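Local coordinates for protein rhamnosidase B (Bacillus sp., PDB 2OKX) that probably hydrolyses terminal alpha-L-rhamnose residues from rhamnosides with inversion at the anomeric carbon, as a glycoside hydrolase of family 78, at residues 796-801 with 805-810; 694-699 with 764-769. All coordinates share one frame; numbering follows the deposited sequence.

In the fold
Contacts 1 and 2 lie within the catalytic six-hairpin domain, the alpha barrel of this family 78 enzyme, with centres about 12 Å apart. Contact 2 sets the start of helix 696-715 against helix 764-772; contact 1 joins the loop before helix 801-813 to that helix. They meet directly: Met764 N probably donates to Val796 O across 2.9 Å, linking the first turn of helix 764-772 to the loop 796-801. Val768, on the same helix, packs on Tyr807 of contact 1. Glycerol, probably from the crystallisation liquor, lies about 3 Å from the side chain of Ile798, so the loop side of contact 1 borders a site able to hold small polyols.

Contact 1 of 2, residues 796-801 with 805-810; sequences VQIGSP and FFYYEA
Pro801 and Phe805 meet through the backbone, their CA atoms 6.3 Å apart: Phe805 N donates to Pro801 O at 3.1 Å, an i to i+4 bond in the first turn of helix 801-813. The bond is bent, with an N-H...O angle of 136°, and the donor is tilted 34° from the carbonyl plane. Ser800 occupies the N-cap and its side chain caps a backbone N of that turn; its OG also bonds Asp683. Further back the loop 796-801 swings away from the helix, and Ile798 and Tyr807 span the wider separation, their CA atoms 8.7 Å apart.

There the end of Ile798 does the touching. With CG1 anti to the carbonyl carbon and chi2 extended (179°), CD1 reaches Tyr807 CB at 3.6 Å. It also lies 3.8 Å from Tyr807 CG, approaching the ring obliquely at its root, and the two side chains cross at about a right angle. The phenol hydroxyl is held separately, by the main-chain O of Leu788, while Leu819 of helix 817-833 also packs on Tyr807.

The chemistry is thus divided between one backbone bond at the helix start and one apolar contact, CD1 on the CB and ring root of Tyr807. Ile798 N and O each hydrogen-bond a different glycerol, and its side chain borders glycerol too, so this residue meets the helix through CD1 while lining what may be a small pocket.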
# COMPACT_ATOMS: atom_id res chain seq x y z
N VAL A 796 7.86 6.92 -27.17
CA VAL A 796 6.93 6.54 -26.12
C VAL A 796 7.08 7.67 -25.10
O VAL A 796 8.19 8.15 -24.87
CB VAL A 796 7.33 5.19 -25.46
CG1 VAL A 796 6.47 4.92 -24.24
CG2 VAL A 796 7.18 4.06 -26.47
N GLN A 797 5.97 8.11 -24.51
CA GLN A 797 6.01 9.21 -23.55
C GLN A 797 6.01 8.74 -22.09
O GLN A 797 5.69 7.59 -21.80
CB GLN A 797 4.83 10.15 -23.79
CG GLN A 797 4.76 10.73 -25.20
CD GLN A 797 5.98 11.57 -25.55
OE1 GLN A 797 6.35 12.48 -24.81
NE2 GLN A 797 6.61 11.26 -26.68
N ILE A 798 6.37 9.65 -21.19
CA ILE A 798 6.41 9.35 -19.76
C ILE A 798 4.99 9.04 -19.29
O ILE A 798 4.06 9.81 -19.56
CB ILE A 798 6.97 10.55 -18.96
CG1 ILE A 798 8.45 10.74 -19.29
CG2 ILE A 798 6.78 10.32 -17.46
CD1 ILE A 798 9.10 11.90 -18.57
N GLY A 799 4.82 7.92 -18.60
CA GLY A 799 3.49 7.53 -18.16
C GLY A 799 3.13 7.72 -16.70
O GLY A 799 2.00 7.44 -16.31
N SER A 800 4.08 8.18 -15.88
CA SER A 800 3.78 8.38 -14.46
C SER A 800 4.62 9.51 -13.87
O SER A 800 5.72 9.80 -14.36
CB SER A 800 4.07 7.11 -13.67
OG SER A 800 5.47 6.85 -13.64
N PRO A 801 4.11 10.17 -12.82
CA PRO A 801 4.86 11.26 -12.20
C PRO A 801 6.15 10.70 -11.60
O PRO A 801 7.08 11.43 -11.30
CB PRO A 801 3.90 11.78 -11.13
CG PRO A 801 2.54 11.47 -11.72
CD PRO A 801 2.75 10.07 -12.25
N PHE A 805 9.85 12.43 -12.12
CA PHE A 805 10.87 12.80 -11.14
C PHE A 805 12.25 12.73 -11.76
O PHE A 805 13.06 13.66 -11.63
CB PHE A 805 10.80 11.87 -9.92
CG PHE A 805 11.57 12.37 -8.72
CD1 PHE A 805 12.96 12.47 -8.76
CD2 PHE A 805 10.91 12.71 -7.55
CE1 PHE A 805 13.68 12.91 -7.65
CE2 PHE A 805 11.61 13.16 -6.43
CZ PHE A 805 13.00 13.26 -6.48
N PHE A 806 12.54 11.62 -12.43
CA PHE A 806 13.83 11.43 -13.07
C PHE A 806 13.99 12.45 -14.20
O PHE A 806 15.08 12.97 -14.43
CB PHE A 806 13.94 10.00 -13.61
CG PHE A 806 13.91 8.94 -12.54
CD1 PHE A 806 14.94 8.87 -11.60
CD2 PHE A 806 12.86 8.04 -12.45
CE1 PHE A 806 14.91 7.91 -10.58
CE2 PHE A 806 12.83 7.07 -11.44
CZ PHE A 806 13.85 7.01 -10.50
N TYR A 807 12.89 12.75 -14.88
CA TYR A 807 12.91 13.72 -15.97
C TYR A 807 13.30 15.10 -15.44
O TYR A 807 14.08 15.83 -16.07
CB TYR A 807 11.54 13.77 -16.64
CG TYR A 807 11.39 14.80 -17.74
CD1 TYR A 807 12.33 14.91 -18.77
CD2 TYR A 807 10.29 15.66 -17.76
CE1 TYR A 807 12.17 15.85 -19.79
CE2 TYR A 807 10.12 16.59 -18.77
CZ TYR A 807 11.07 16.69 -19.78
OH TYR A 807 10.89 17.61 -20.77
N TYR A 808 12.77 15.46 -14.27
CA TYR A 808 13.08 16.75 -13.67
C TYR A 808 14.54 16.81 -13.22
O TYR A 808 15.19 17.85 -13.31
CB TYR A 808 12.15 17.04 -12.48
CG TYR A 808 10.68 17.13 -12.86
CD1 TYR A 808 10.28 17.38 -14.18
CD2 TYR A 808 9.68 16.98 -11.90
CE1 TYR A 808 8.92 17.47 -14.53
CE2 TYR A 808 8.32 17.07 -12.23
CZ TYR A 808 7.95 17.31 -13.55
OH TYR A 808 6.62 17.41 -13.88
N GLU A 809 15.07 15.68 -12.75
CA GLU A 809 16.47 15.66 -12.34
C GLU A 809 17.33 15.94 -13.57
O GLU A 809 18.36 16.61 -13.49
CB GLU A 809 16.85 14.30 -11.74
CG GLU A 809 16.35 14.08 -10.31
CD GLU A 809 16.85 12.78 -9.69
OE1 GLU A 809 16.41 11.70 -10.13
OE2 GLU A 809 17.69 12.85 -8.78
N ALA A 810 16.87 15.45 -14.72
CA ALA A 810 17.57 15.67 -15.98
C ALA A 810 17.46 17.13 -16.40
O ALA A 810 18.45 17.72 -16.86
CB ALA A 810 16.98 14.77 -17.08

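Contact 2 of 2, residues 694-699 with 764-769; sequences IVTHQN and MQTQVV
His697, Thr766 and Val769 have the most surface buried here, where the first turn of helix 696-715 lies beside helix 764-772; the closest CA atoms are those of His697 and Thr766, at 5.3 Å. Thr766 meets Thr696 methyl to methyl, its CG2 standing 3.5 Å from Thr696 CG2, with the side chains crossing at about a right angle. Chi1 (to OG1) of -53° in Thr696 and -61° in Thr766 leaves each CG2 anti to the backbone N. In Thr696 this turns the methyl into the interface while OG1 bonds the main-chain O of Ile749. Thr766 OG1 has Asp750, Ser763 and a bridging water, so both hydroxyls are tied to strand 747-752, and that of Thr766 also to Ser763 just before its helix.

One turn along, Val769 CG1 rests 3.8 Å from His697 O, an apolar branch against a carbonyl. The nearest side-chain approach of His697 is through CB, 4.4 Å from Val769 CG2. Its imidazole is occupied within its own segment and beyond: Val695 CG1 lies over one ring face, 3.2 Å above its plane and offset toward the rim, while NE2 bonds Gln689.

A water bridges the two helices, accepting from His697 N at 2.8 Å and donating to Thr766 OG1 at 2.9 Å. Val695 is the N-cap residue, and Asn699 ND2 returns to its carbonyl O at 2.9 Å, nearly straight at 167° although well above the carbonyl plane.

The interface therefore combines one methyl-methyl and one methyl-carbonyl contact with a water that satisfies the amide of buried His697 in the helix's first turn; that water is the polar link between the two segments, which share no direct hydrogen bond.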
# COMPACT_ATOMS: atom_id res chain seq x y z
N ILE A 694 18.01 -8.14 -22.89
CA ILE A 694 18.69 -6.87 -22.64
C ILE A 694 17.82 -5.62 -22.70
O ILE A 694 17.52 -5.11 -23.77
CB ILE A 694 19.86 -6.69 -23.64
CG1 ILE A 694 20.74 -7.94 -23.65
CG2 ILE A 694 20.70 -5.48 -23.24
CD1 ILE A 694 21.86 -7.90 -24.67
N VAL A 695 17.43 -5.14 -21.52
CA VAL A 695 16.61 -3.93 -21.44
C VAL A 695 17.55 -2.77 -21.15
O VAL A 695 18.25 -2.75 -20.14
CB VAL A 695 15.55 -4.05 -20.33
CG1 VAL A 695 14.68 -2.81 -20.30
CG2 VAL A 695 14.69 -5.29 -20.57
N THR A 696 17.57 -1.79 -22.05
CA THR A 696 18.46 -0.65 -21.93
C THR A 696 18.41 0.15 -20.63
O THR A 696 19.44 0.35 -19.99
CB THR A 696 18.28 0.32 -23.12
OG1 THR A 696 18.41 -0.41 -24.35
CG2 THR A 696 19.35 1.41 -23.10
N HIS A 697 17.22 0.59 -20.22
CA HIS A 697 17.15 1.39 -19.00
C HIS A 697 17.83 0.79 -17.77
O HIS A 697 18.54 1.49 -17.06
CB HIS A 697 15.70 1.82 -18.68
CG HIS A 697 14.76 0.68 -18.44
ND1 HIS A 697 14.95 -0.26 -17.45
CD2 HIS A 697 13.57 0.37 -19.02
CE1 HIS A 697 13.93 -1.10 -17.43
NE2 HIS A 697 13.08 -0.74 -18.37
N GLN A 698 17.64 -0.50 -17.50
CA GLN A 698 18.29 -1.09 -16.33
C GLN A 698 19.78 -1.31 -16.54
O GLN A 698 20.55 -1.42 -15.58
CB GLN A 698 17.60 -2.40 -15.90
CG GLN A 698 17.32 -3.41 -16.99
CD GLN A 698 16.57 -4.62 -16.45
OE1 GLN A 698 15.62 -4.48 -15.69
NE2 GLN A 698 17.00 -5.81 -16.85
N ASN A 699 20.21 -1.37 -17.80
CA ASN A 699 21.63 -1.52 -18.09
C ASN A 699 22.29 -0.20 -17.71
O ASN A 699 23.37 -0.18 -17.11
CB ASN A 699 21.83 -1.82 -19.58
CG ASN A 699 21.97 -3.31 -19.85
OD1 ASN A 699 23.05 -3.88 -19.74
ND2 ASN A 699 20.85 -3.95 -20.20
N MET A 764 11.09 8.20 -24.41
CA MET A 764 11.73 9.32 -23.74
C MET A 764 12.44 8.78 -22.51
O MET A 764 13.52 9.25 -22.15
CB MET A 764 10.69 10.35 -23.31
CG MET A 764 10.26 11.29 -24.41
SD MET A 764 11.68 12.23 -25.00
CE MET A 764 12.11 13.15 -23.52
N GLN A 765 11.82 7.79 -21.87
CA GLN A 765 12.35 7.17 -20.66
C GLN A 765 13.81 6.72 -20.80
O GLN A 765 14.66 7.10 -20.00
CB GLN A 765 11.48 5.98 -20.25
CG GLN A 765 10.09 6.33 -19.69
CD GLN A 765 9.03 6.51 -20.76
OE1 GLN A 765 7.83 6.51 -20.46
NE2 GLN A 765 9.45 6.65 -22.01
N THR A 766 14.08 5.89 -21.80
CA THR A 766 15.42 5.38 -22.00
C THR A 766 16.44 6.50 -22.23
O THR A 766 17.56 6.43 -21.73
CB THR A 766 15.47 4.41 -23.19
OG1 THR A 766 14.61 3.29 -22.91
CG2 THR A 766 16.89 3.90 -23.42
N GLN A 767 16.03 7.53 -22.97
CA GLN A 767 16.92 8.65 -23.26
C GLN A 767 17.21 9.43 -21.97
O GLN A 767 18.36 9.80 -21.70
CB GLN A 767 16.28 9.58 -24.29
CG GLN A 767 15.68 8.89 -25.50
CD GLN A 767 16.57 7.79 -26.07
OE1 GLN A 767 17.77 7.99 -26.27
NE2 GLN A 767 15.98 6.63 -26.33
N VAL A 768 16.16 9.69 -21.19
CA VAL A 768 16.32 10.42 -19.94
C VAL A 768 17.29 9.68 -19.01
O VAL A 768 18.17 10.29 -18.41
CB VAL A 768 14.97 10.61 -19.21
CG1 VAL A 768 15.19 11.17 -17.81
CG2 VAL A 768 14.07 11.55 -20.00
N VAL A 769 17.11 8.37 -18.91
CA VAL A 769 17.98 7.57 -18.05
C VAL A 769 19.43 7.59 -18.53
O VAL A 769 20.35 7.65 -17.72
CB VAL A 769 17.49 6.10 -17.97
CG1 VAL A 769 18.45 5.28 -17.13
CG2 VAL A 769 16.09 6.05 -17.36
O HOH W 1 14.99 0.59 -21.89